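Two-component system sensor histidine kinase (Bacteroides thetaiotaomicron, PDB 3OTT) probably senses saccharides through its extracellular beta-propeller region and signals as a histidine kinase, autophosphorylating from ATP to control transcription. Local coordinates at residues B[314-324]-B[351-362]. Sequence-based numbering, arbitrary orientation.
Sequences ISQITGTGDGN and PAGERHDAIWYR. With TBR (hexatantalum dodecabromide), chain D.
The amide of Q316 reaches the backbone of A352: NE2 donates to A352 O over 3.2 Å, nearly straight at 170°, the acceptor lying in the amide plane while the donor stands above the carbonyl plane. With CG anti to the backbone N (chi1 -172°) and the chain extended beyond it, this amide ends beside the hexatantalum dodecabromide cluster, Q316 NE2 3.6 Å from BR2. An alanine here is likely to leave A352 O without this donor and open a gap beside the cluster. One water donates to both I317 O and R355 O, a second polar link. The salt bridge D322 OD2 to R362 NH2 is short (2.7 Å) but bent, a weak hydrogen bond, with the carboxylate and guanidinium planes 79° apart. The R362 guanidinium also lies over one face of the W360 ring, CZ 3.9 Å above its plane. D322 CB comes obliquely to within 3.4 Å of W360 CH2, and G323 O meets the ring edge in plane. NE1 of W360 is hydrogen-bonded to N343 O. I317 CG2 meets A358 CB at 3.9 Å, an apolar pair, while I317 CD1 lies against the backbone from P351 to G353. Strand 359-361 is one of the two outermost strands of a four-stranded antiparallel sheet, a blade in a beta-propeller region; the segment 314-324 links strand 310-313 of one such sheet to strand 326-331, which begins this one.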
ATOM      1  N   ILE B 314       1.035   6.742   8.166  1.00 29.71           N
ATOM      2  CA  ILE B 314       1.196   7.618   6.993  1.00 30.51           C
ATOM      3  C   ILE B 314       0.330   7.192   5.855  1.00 29.73           C
ATOM      4  O   ILE B 314      -0.049   8.021   5.075  1.00 29.59           O
ATOM      5  CB  ILE B 314       2.601   7.590   6.253  1.00 30.52           C
ATOM      6  CG1 ILE B 314       3.697   6.962   7.026  1.00 32.79           C
ATOM      7  CG2 ILE B 314       3.047   8.994   5.812  1.00 31.42           C
ATOM      8  CD1 ILE B 314       5.047   7.202   6.280  1.00 36.73           C
ATOM      9  N   SER B 315       0.117   5.889   5.706  1.00 30.55           N
ATOM     10  CA  SER B 315      -0.676   5.383   4.622  1.00 31.22           C
ATOM     11  C   SER B 315      -2.080   5.972   4.666  1.00 30.32           C
ATOM     12  O   SER B 315      -2.751   5.972   3.670  1.00 30.07           O
ATOM     13  CB  SER B 315      -0.763   3.841   4.630  1.00 32.87           C
ATOM     14  OG  SER B 315      -1.252   3.358   5.865  1.00 35.84           O
ATOM     15  N   GLN B 316      -2.510   6.442   5.832  1.00 29.39           N
ATOM     16  CA  GLN B 316      -3.821   7.065   5.963  1.00 30.48           C
ATOM     17  C   GLN B 316      -3.833   8.452   5.270  1.00 30.39           C
ATOM     18  O   GLN B 316      -4.880   8.963   4.952  1.00 30.73           O
ATOM     19  CB  GLN B 316      -4.265   7.153   7.448  1.00 29.66           C
ATOM     20  CG  GLN B 316      -5.745   7.627   7.659  1.00 30.04           C
ATOM     21  CD  GLN B 316      -6.128   7.801   9.119  1.00 27.77           C
ATOM     22  OE1 GLN B 316      -5.880   6.928   9.959  1.00 31.88           O
ATOM     23  NE2 GLN B 316      -6.737   8.921   9.430  1.00 23.61           N
ATOM     24  N   ILE B 317      -2.655   9.015   5.015  1.00 30.32           N
ATOM     25  CA  ILE B 317      -2.493  10.329   4.373  1.00 30.51           C
ATOM     26  C   ILE B 317      -2.519  10.577   2.820  1.00 31.57           C
ATOM     27  O   ILE B 317      -3.518  11.100   2.368  1.00 33.70           O
ATOM     28  CB  ILE B 317      -1.326  11.110   5.035  1.00 29.48           C
ATOM     29  CG1 ILE B 317      -1.589  11.309   6.534  1.00 29.33           C
ATOM     30  CG2 ILE B 317      -1.044  12.412   4.322  1.00 27.89           C
ATOM     31  CD1 ILE B 317      -2.937  12.028   6.955  1.00 26.89           C
ATOM     32  N   THR B 318      -1.581  10.272   1.917  1.00 32.77           N
ATOM     33  CA  THR B 318      -0.857   9.068   1.458  1.00 33.10           C
ATOM     34  C   THR B 318      -1.621   8.040   0.597  1.00 35.31           C
ATOM     35  O   THR B 318      -1.672   8.218  -0.611  1.00 35.60           O
ATOM     36  CB  THR B 318       0.360   8.600   2.285  1.00 33.21           C
ATOM     37  OG1 THR B 318       1.443   9.532   2.073  1.00 32.58           O
ATOM     38  CG2 THR B 318       0.861   7.295   1.838  1.00 29.89           C
ATOM     39  N   GLY B 319      -2.190   6.984   1.176  1.00 36.61           N
ATOM     40  CA  GLY B 319      -2.673   5.864   0.369  1.00 38.07           C
ATOM     41  C   GLY B 319      -1.597   4.938  -0.208  1.00 38.79           C
ATOM     42  O   GLY B 319      -1.885   4.183  -1.142  1.00 39.22           O
ATOM     43  N   THR B 320      -0.389   4.958   0.376  1.00 38.36           N
ATOM     44  CA  THR B 320       0.785   4.178  -0.070  1.00 39.11           C
ATOM     45  C   THR B 320       1.450   3.538   1.133  1.00 38.25           C
ATOM     46  O   THR B 320       1.282   4.008   2.238  1.00 37.60           O
ATOM     47  CB  THR B 320       1.859   5.116  -0.678  1.00 39.33           C
ATOM     48  OG1 THR B 320       1.265   5.918  -1.708  1.00 41.17           O
ATOM     49  CG2 THR B 320       3.028   4.327  -1.255  1.00 41.82           C
ATOM     50  N   GLY B 321       2.225   2.474   0.911  1.00 38.88           N
ATOM     51  CA  GLY B 321       2.970   1.806   1.993  1.00 37.51           C
ATOM     52  C   GLY B 321       4.386   2.324   2.239  1.00 35.95           C
ATOM     53  O   GLY B 321       5.124   1.716   3.007  1.00 37.06           O
ATOM     54  N   ASP B 322       4.796   3.416   1.586  1.00 34.39           N
ATOM     55  CA  ASP B 322       6.149   4.024   1.816  1.00 32.22           C
ATOM     56  C   ASP B 322       6.349   4.520   3.248  1.00 29.36           C
ATOM     57  O   ASP B 322       5.447   5.081   3.849  1.00 29.23           O
ATOM     58  CB  ASP B 322       6.399   5.208   0.872  1.00 32.73           C
ATOM     59  CG  ASP B 322       6.623   4.776  -0.587  1.00 37.66           C
ATOM     60  OD1 ASP B 322       7.441   3.877  -0.834  1.00 44.71           O
ATOM     61  OD2 ASP B 322       5.997   5.348  -1.506  1.00 41.11           O
ATOM     62  N   GLY B 323       7.543   4.338   3.776  1.00 26.33           N
ATOM     63  CA  GLY B 323       7.848   4.761   5.103  1.00 24.14           C
ATOM     64  C   GLY B 323       8.406   6.175   5.168  1.00 22.09           C
ATOM     65  O   GLY B 323       8.776   6.722   4.154  1.00 21.29           O
ATOM     66  N   ASN B 324       8.406   6.762   6.369  1.00 18.95           N
ATOM     67  CA  ASN B 324       9.098   7.964   6.633  1.00 17.75           C
ATOM     68  C   ASN B 324       9.321   8.026   8.093  1.00 17.26           C
ATOM     69  O   ASN B 324       8.447   7.646   8.827  1.00 20.38           O
ATOM     70  CB  ASN B 324       8.280   9.189   6.211  1.00 17.68           C
ATOM     71  CG  ASN B 324       9.158  10.396   5.937  1.00 17.25           C
ATOM     72  OD1 ASN B 324      10.280  10.475   6.401  1.00 16.88           O
ATOM     73  ND2 ASN B 324       8.676  11.294   5.115  1.00 19.41           N
ATOM     74  N   PRO B 351      -5.304  16.317   8.641  1.00 34.92           N
ATOM     75  CA  PRO B 351      -4.647  15.315   9.460  1.00 35.68           C
ATOM     76  C   PRO B 351      -5.329  13.943   9.419  1.00 36.85           C
ATOM     77  O   PRO B 351      -4.747  12.956   9.866  1.00 36.56           O
ATOM     78  CB  PRO B 351      -4.734  15.912  10.868  1.00 35.89           C
ATOM     79  CG  PRO B 351      -5.974  16.850  10.764  1.00 37.92           C
ATOM     80  CD  PRO B 351      -5.674  17.487   9.445  1.00 34.99           C
ATOM     81  N   ALA B 352      -6.539  13.855   8.885  1.00 38.64           N
ATOM     82  CA  ALA B 352      -7.179  12.538   8.758  1.00 40.82           C
ATOM     83  C   ALA B 352      -7.102  11.968   7.309  1.00 42.36           C
ATOM     84  O   ALA B 352      -7.539  10.816   7.037  1.00 43.09           O
ATOM     85  CB  ALA B 352      -8.610  12.560   9.324  1.00 40.81           C
ATOM     86  N   GLY B 353      -6.514  12.769   6.408  1.00 42.26           N
ATOM     87  CA  GLY B 353      -6.318  12.388   5.010  1.00 44.53           C
ATOM     88  C   GLY B 353      -7.570  12.070   4.197  1.00 47.67           C
ATOM     89  O   GLY B 353      -7.465  11.414   3.140  1.00 48.70           O
ATOM     90  N   GLU B 354      -8.746  12.523   4.659  1.00 49.45           N
ATOM     91  CA  GLU B 354     -10.012  12.306   3.930  1.00 51.53           C
ATOM     92  C   GLU B 354     -10.015  12.879   2.509  1.00 52.17           C
ATOM     93  O   GLU B 354     -10.512  12.244   1.583  1.00 53.50           O
ATOM     94  CB  GLU B 354     -11.183  12.869   4.710  1.00 52.22           C
ATOM     95  CG  GLU B 354     -11.223  12.352   6.094  1.00 53.37           C
ATOM     96  CD  GLU B 354     -12.286  13.012   6.938  1.00 56.37           C
ATOM     97  OE1 GLU B 354     -13.470  13.047   6.487  1.00 57.11           O
ATOM     98  OE2 GLU B 354     -11.930  13.460   8.064  1.00 55.21           O
ATOM     99  N   ARG B 355      -9.484  14.082   2.339  1.00 52.59           N
ATOM    100  CA  ARG B 355      -9.204  14.607   1.000  1.00 53.73           C
ATOM    101  C   ARG B 355      -7.909  13.935   0.591  1.00 52.83           C
ATOM    102  O   ARG B 355      -6.888  14.083   1.296  1.00 53.08           O
ATOM    103  CB  ARG B 355      -9.002  16.122   1.039  1.00 54.24           C
ATOM    104  CG  ARG B 355      -9.860  16.827   2.071  1.00 57.31           C
ATOM    105  CD  ARG B 355      -9.806  18.321   1.902  1.00 62.02           C
ATOM    106  NE  ARG B 355      -9.956  18.981   3.196  1.00 65.79           N
ATOM    107  CZ  ARG B 355      -9.436  20.170   3.504  1.00 68.11           C
ATOM    108  NH1 ARG B 355      -8.716  20.855   2.610  1.00 66.43           N
ATOM    109  NH2 ARG B 355      -9.638  20.676   4.717  1.00 69.72           N
ATOM    110  N   HIS B 356      -7.921  13.177  -0.503  1.00 51.99           N
ATOM    111  CA  HIS B 356      -6.747  12.341  -0.824  1.00 49.67           C
ATOM    112  C   HIS B 356      -5.797  13.162  -1.709  1.00 46.85           C
ATOM    113  O   HIS B 356      -5.609  12.882  -2.896  1.00 47.25           O
ATOM    114  CB  HIS B 356      -7.163  10.989  -1.445  1.00 51.19           C
ATOM    115  CG  HIS B 356      -8.054  10.151  -0.556  1.00 55.42           C
ATOM    116  ND1 HIS B 356      -7.611   9.558   0.611  1.00 58.55           N
ATOM    117  CD2 HIS B 356      -9.359   9.792  -0.678  1.00 59.39           C
ATOM    118  CE1 HIS B 356      -8.603   8.883   1.174  1.00 59.27           C
ATOM    119  NE2 HIS B 356      -9.676   9.008   0.411  1.00 59.87           N
ATOM    120  N   ASP B 357      -5.194  14.183  -1.093  1.00 42.93           N
ATOM    121  CA  ASP B 357      -4.512  15.273  -1.807  1.00 39.08           C
ATOM    122  C   ASP B 357      -3.098  15.520  -1.263  1.00 34.32           C
ATOM    123  O   ASP B 357      -2.597  16.638  -1.296  1.00 32.25           O
ATOM    124  CB  ASP B 357      -5.336  16.575  -1.705  1.00 39.89           C
ATOM    125  CG  ASP B 357      -5.444  17.111  -0.269  1.00 42.33           C
ATOM    126  OD1 ASP B 357      -6.136  18.141  -0.123  1.00 50.83           O
ATOM    127  OD2 ASP B 357      -4.862  16.554   0.711  1.00 39.11           O
ATOM    128  N   ALA B 358      -2.488  14.469  -0.749  1.00 30.48           N
ATOM    129  CA  ALA B 358      -1.106  14.540  -0.278  1.00 26.84           C
ATOM    130  C   ALA B 358      -0.196  14.665  -1.478  1.00 25.17           C
ATOM    131  O   ALA B 358      -0.428  14.056  -2.520  1.00 24.32           O
ATOM    132  CB  ALA B 358      -0.773  13.302   0.500  1.00 25.77           C
ATOM    133  N   ILE B 359       0.838  15.464  -1.340  1.00 23.06           N
ATOM    134  CA  ILE B 359       1.916  15.430  -2.317  1.00 22.21           C
ATOM    135  C   ILE B 359       3.219  15.075  -1.591  1.00 21.02           C
ATOM    136  O   ILE B 359       3.549  15.667  -0.557  1.00 20.43           O
ATOM    137  CB  ILE B 359       2.049  16.777  -3.019  1.00 22.02           C
ATOM    138  CG1 ILE B 359       0.753  17.093  -3.756  1.00 23.55           C
ATOM    139  CG2 ILE B 359       3.215  16.791  -3.997  1.00 20.60           C
ATOM    140  CD1 ILE B 359       0.720  18.541  -4.211  1.00 23.81           C
ATOM    141  N   TRP B 360       3.976  14.137  -2.149  1.00 20.00           N
ATOM    142  CA  TRP B 360       5.112  13.615  -1.452  1.00 18.78           C
ATOM    143  C   TRP B 360       6.336  13.887  -2.310  1.00 18.74           C
ATOM    144  O   TRP B 360       6.486  13.247  -3.377  1.00 17.80           O
ATOM    145  CB  TRP B 360       4.959  12.113  -1.222  1.00 19.35           C
ATOM    146  CG  TRP B 360       5.962  11.543  -0.232  1.00 17.04           C
ATOM    147  CD1 TRP B 360       7.192  12.051   0.099  1.00 12.67           C
ATOM    148  CD2 TRP B 360       5.783  10.358   0.550  1.00 15.86           C
ATOM    149  NE1 TRP B 360       7.783  11.256   1.052  1.00 13.45           N
ATOM    150  CE2 TRP B 360       6.929  10.216   1.355  1.00 13.21           C
ATOM    151  CE3 TRP B 360       4.736   9.401   0.656  1.00 19.80           C
ATOM    152  CZ2 TRP B 360       7.085   9.155   2.244  1.00 16.21           C
ATOM    153  CZ3 TRP B 360       4.883   8.341   1.536  1.00 17.05           C
ATOM    154  CH2 TRP B 360       6.050   8.224   2.329  1.00 19.67           C
ATOM    155  N   TYR B 361       7.165  14.842  -1.841  1.00 16.71           N
ATOM    156  CA  TYR B 361       8.372  15.302  -2.540  1.00 17.45           C
ATOM    157  C   TYR B 361       9.552  14.433  -2.133  1.00 18.24           C
ATOM    158  O   TYR B 361       9.830  14.252  -0.909  1.00 15.59           O
ATOM    159  CB  TYR B 361       8.699  16.751  -2.200  1.00 16.28           C
ATOM    160  CG  TYR B 361       7.691  17.701  -2.742  1.00 18.06           C
ATOM    161  CD1 TYR B 361       6.519  18.023  -1.998  1.00 17.55           C
ATOM    162  CD2 TYR B 361       7.851  18.273  -4.011  1.00 17.14           C
ATOM    163  CE1 TYR B 361       5.525  18.885  -2.528  1.00 16.38           C
ATOM    164  CE2 TYR B 361       6.853  19.169  -4.548  1.00 15.88           C
ATOM    165  CZ  TYR B 361       5.693  19.439  -3.779  1.00 16.31           C
ATOM    166  OH  TYR B 361       4.710  20.261  -4.250  1.00 20.32           O
ATOM    167  N   ARG B 362      10.189  13.815  -3.129  1.00 19.54           N
ATOM    168  CA  ARG B 362      11.423  13.092  -2.819  1.00 22.13           C
ATOM    169  C   ARG B 362      12.345  12.965  -3.953  1.00 22.67           C
ATOM    170  O   ARG B 362      11.953  13.228  -5.108  1.00 22.91           O
ATOM    171  CB  ARG B 362      11.201  11.731  -2.208  1.00 21.42           C
ATOM    172  CG  ARG B 362      10.552  10.819  -3.040  1.00 28.76           C
ATOM    173  CD  ARG B 362       9.187  10.633  -2.445  1.00 37.54           C
ATOM    174  NE  ARG B 362       8.973   9.352  -1.778  1.00 41.94           N
ATOM    175  CZ  ARG B 362       7.986   8.536  -2.150  1.00 47.17           C
ATOM    176  NH1 ARG B 362       7.194   8.900  -3.163  1.00 49.70           N
ATOM    177  NH2 ARG B 362       7.776   7.384  -1.530  1.00 46.60           N
TER
HETATM  178 TA1  TBR D   2     -11.180   5.463   9.523  0.90 34.72          TA
HETATM  179 TA2  TBR D   2     -13.658   5.994  10.572  0.90 31.10          TA
HETATM  180 TA3  TBR D   2     -11.921   8.153   9.882  0.90 32.22          TA
HETATM  181 TA4  TBR D   2     -14.270   7.627   8.400  0.90 32.37          TA
HETATM  182 TA5  TBR D   2     -11.745   7.066   7.334  0.90 30.29          TA
HETATM  183 TA6  TBR D   2     -13.407   4.960   8.072  0.90 33.86          TA
HETATM  184 BR1  TBR D   2     -11.844   4.542  11.863  0.90 38.30          BR
HETATM  185 BR2  TBR D   2      -9.616   7.150  10.745  0.90 41.80          BR
HETATM  186 BR3  TBR D   2      -9.491   5.781   7.605  0.90 44.51          BR
HETATM  187 BR4  TBR D   2     -11.505   3.197   8.317  0.90 42.41          BR
HETATM  188 BR5  TBR D   2     -13.015   7.864  12.247  0.90 40.95          BR
HETATM  189 BR6  TBR D   2     -10.525   9.293   8.018  0.90 42.63          BR
HETATM  190 BR7  TBR D   2     -13.490   8.522   6.066  0.90 43.10          BR
HETATM  191 BR8  TBR D   2     -15.621   5.889   7.030  0.90 45.53          BR
HETATM  192 BR9  TBR D   2     -15.940   7.244  10.361  0.90 43.21          BR
HETATM  193 BRA  TBR D   2     -13.704  10.005   9.361  0.90 38.08          BR
HETATM  194 BRB  TBR D   2     -12.444   5.197   5.666  0.90 43.35          BR
HETATM  195 BRC  TBR D   2     -14.817   3.794   9.934  0.90 43.14          BR
HETATM  196  O   HOH W   1      -4.707  13.785   2.860  1.00 17.02           O